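Local coordinates for excretory-secretory protein 2 (PDB 3NSW) that is secreted by a hookworm, adopts a netrin-like fold and is thought to act as an immunomodulator in the host, at residues 19-25 / 47-51. Numbering follows the deposited sequence.
Sequences INDVETV and DVPKT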
loop_
_atom_site.group_PDB
_atom_site.type_symbol
_atom_site.label_atom_id
_atom_site.label_comp_id
_atom_site.label_asym_id
_atom_site.label_seq_id
_atom_site.Cartn_x
_atom_site.Cartn_y
_atom_site.Cartn_z
ATOM N N ILE A 19 -8.881 6.218 -0.186
ATOM C CA ILE A 19 -8.087 6.778 -1.275
ATOM C C ILE A 19 -7.800 8.272 -1.089
ATOM O O ILE A 19 -6.669 8.712 -1.276
ATOM C CB ILE A 19 -8.764 6.536 -2.631
ATOM C CG1 ILE A 19 -8.724 5.035 -2.969
ATOM C CG2 ILE A 19 -8.062 7.331 -3.742
ATOM C CD1 ILE A 19 -9.718 4.637 -4.048
ATOM N N ASN A 20 -8.820 9.040 -0.715
ATOM C CA ASN A 20 -8.660 10.486 -0.530
ATOM C C ASN A 20 -7.731 10.866 0.612
ATOM O O ASN A 20 -7.159 11.950 0.608
ATOM C CB ASN A 20 -10.017 11.158 -0.322
ATOM C CG ASN A 20 -10.836 11.200 -1.573
ATOM O OD1 ASN A 20 -10.349 10.923 -2.673
ATOM N ND2 ASN A 20 -12.103 11.584 -1.426
ATOM N N ASP A 21 -7.575 9.973 1.585
ATOM C CA ASP A 21 -6.775 10.286 2.751
ATOM C C ASP A 21 -5.311 9.855 2.690
ATOM O O ASP A 21 -4.566 10.075 3.638
ATOM C CB ASP A 21 -7.410 9.737 4.011
ATOM C CG ASP A 21 -6.998 10.521 5.217
ATOM O OD1 ASP A 21 -7.011 11.763 5.116
ATOM O OD2 ASP A 21 -6.606 9.916 6.228
ATOM N N VAL A 22 -4.905 9.255 1.580
ATOM C CA VAL A 22 -3.493 8.910 1.388
ATOM C C VAL A 22 -2.862 9.788 0.311
ATOM O O VAL A 22 -3.566 10.486 -0.416
ATOM C CB VAL A 22 -3.285 7.386 1.133
ATOM C CG1 VAL A 22 -3.720 6.587 2.363
ATOM C CG2 VAL A 22 -4.032 6.903 -0.120
ATOM N N GLU A 23 -1.535 9.785 0.231
ATOM C CA GLU A 23 -0.852 10.554 -0.800
ATOM C C GLU A 23 -0.667 9.740 -2.088
ATOM O O GLU A 23 -0.799 10.279 -3.188
ATOM C CB GLU A 23 0.493 11.068 -0.295
ATOM C CG GLU A 23 1.126 12.118 -1.200
ATOM C CD GLU A 23 0.189 13.275 -1.524
ATOM O OE1 GLU A 23 -0.496 13.792 -0.609
ATOM O OE2 GLU A 23 0.137 13.669 -2.706
ATOM N N THR A 24 -0.353 8.457 -1.951
ATOM C CA THR A 24 -0.228 7.589 -3.125
ATOM C C THR A 24 -0.888 6.238 -2.879
ATOM O O THR A 24 -0.946 5.749 -1.747
ATOM C CB THR A 24 1.242 7.345 -3.555
ATOM O OG1 THR A 24 1.954 6.668 -2.513
ATOM C CG2 THR A 24 1.957 8.653 -3.932
ATOM N N VAL A 25 -1.375 5.642 -3.953
ATOM C CA VAL A 25 -1.888 4.282 -3.915
ATOM C C VAL A 25 -1.104 3.514 -4.977
ATOM O O VAL A 25 -1.035 3.940 -6.130
ATOM C CB VAL A 25 -3.382 4.212 -4.249
ATOM C CG1 VAL A 25 -3.881 2.793 -4.055
ATOM C CG2 VAL A 25 -4.187 5.186 -3.358
ATOM N N ASP A 47 -3.502 6.598 -10.462
ATOM C CA ASP A 47 -3.698 8.035 -10.611
ATOM C C ASP A 47 -4.790 8.584 -9.682
ATOM O O ASP A 47 -5.592 9.433 -10.075
ATOM C CB ASP A 47 -3.981 8.365 -12.079
ATOM C CG ASP A 47 -2.812 8.039 -12.980
ATOM O OD1 ASP A 47 -1.700 8.526 -12.704
ATOM O OD2 ASP A 47 -3.007 7.304 -13.969
ATOM N N VAL A 48 -4.790 8.085 -8.445
ATOM C CA VAL A 48 -5.734 8.482 -7.389
ATOM C C VAL A 48 -4.993 8.606 -6.047
ATOM O O VAL A 48 -4.025 7.864 -5.804
ATOM C CB VAL A 48 -6.910 7.475 -7.244
ATOM C CG1 VAL A 48 -7.820 7.504 -8.465
ATOM C CG2 VAL A 48 -6.395 6.043 -6.948
ATOM N N PRO A 49 -5.431 9.535 -5.164
ATOM C CA PRO A 49 -6.514 10.509 -5.331
ATOM C C PRO A 49 -6.165 11.602 -6.340
ATOM O O PRO A 49 -7.049 12.324 -6.793
ATOM C CB PRO A 49 -6.668 11.112 -3.926
ATOM C CG PRO A 49 -5.339 10.952 -3.303
ATOM C CD PRO A 49 -4.795 9.656 -3.839
ATOM N N LYS A 50 -4.882 11.716 -6.676
ATOM C CA LYS A 50 -4.430 12.668 -7.684
ATOM C C LYS A 50 -3.577 11.933 -8.713
ATOM O O LYS A 50 -3.107 10.818 -8.458
ATOM C CB LYS A 50 -3.629 13.810 -7.042
ATOM C CG LYS A 50 -4.290 14.450 -5.811
ATOM C CD LYS A 50 -3.469 15.604 -5.232
ATOM C CE LYS A 50 -2.155 15.138 -4.617
ATOM N NZ LYS A 50 -2.340 14.080 -3.577
ATOM N N THR A 51 -3.386 12.554 -9.874
ATOM C CA THR A 51 -2.518 12.005 -10.916
ATOM C C THR A 51 -1.158 11.651 -10.322
ATOM O O THR A 51 -0.606 12.407 -9.511
ATOM C CB THR A 51 -2.356 12.987 -12.097
ATOM O OG1 THR A 51 -3.646 13.304 -12.628
ATOM C CG2 THR A 51 -1.502 12.374 -13.204
HETATM O O HOH W 1 -0.943 10.490 -6.629
HETATM O O HOH W 2 -2.310 11.639 -4.892
HETATM O O HOH W 3 -1.264 7.483 -6.306
#
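Ile-19 and Pro-49 bring together two parts of a netrin-like fold: the end of helix 16-20 with the turn into strand 24-33, and the loop that follows strand 37-45. Apolar packing makes the inner side of the contact. CG2 of Ile-19 lies 3.7 Å from CB of Val-48 and also touches the CD side of the proline ring; it reaches them because chi1 of -69° sets this methyl opposite the backbone N. Val-25 adds a third branched side chain, its CG2 facing CG2 of Val-48 at a looser 4.3 Å, and Leu-103 and Leu-104 of helix 98-104 pack against this cluster, a setting that suits compact aliphatic residues.

Pro-49, preceded by a cis peptide bond, turns its CG and CD toward the turn. Both lie against O of Ile-19 and O of Val-22, with CD 3.3 Å from Ile-19 O; the weakly polarised hydrogens of CD, next to the ring nitrogen, make this tolerable. OD1 of Asn-20 passes beside CB, although its hydrogen bond goes to Gln-16.

Water fills the polar seam. One molecule accepts from Val-25 N (3.0 Å) and lies 2.8 Å from Val-48 O, to which it can donate, though other acceptors compete; it carries the link on past the Val-25 to Tyr-46 backbone pairing. Another donates to Glu-23 O at 2.7 Å and accepts from Lys-50 NZ.

On the solvent side, two long charged chains meet. Lys-50, bent at chi3 and chi4, curls back toward Glu-23, and its NZ meets OE2 of that residue at 2.7 Å in a salt bridge, approaching from 40° above the carboxylate plane.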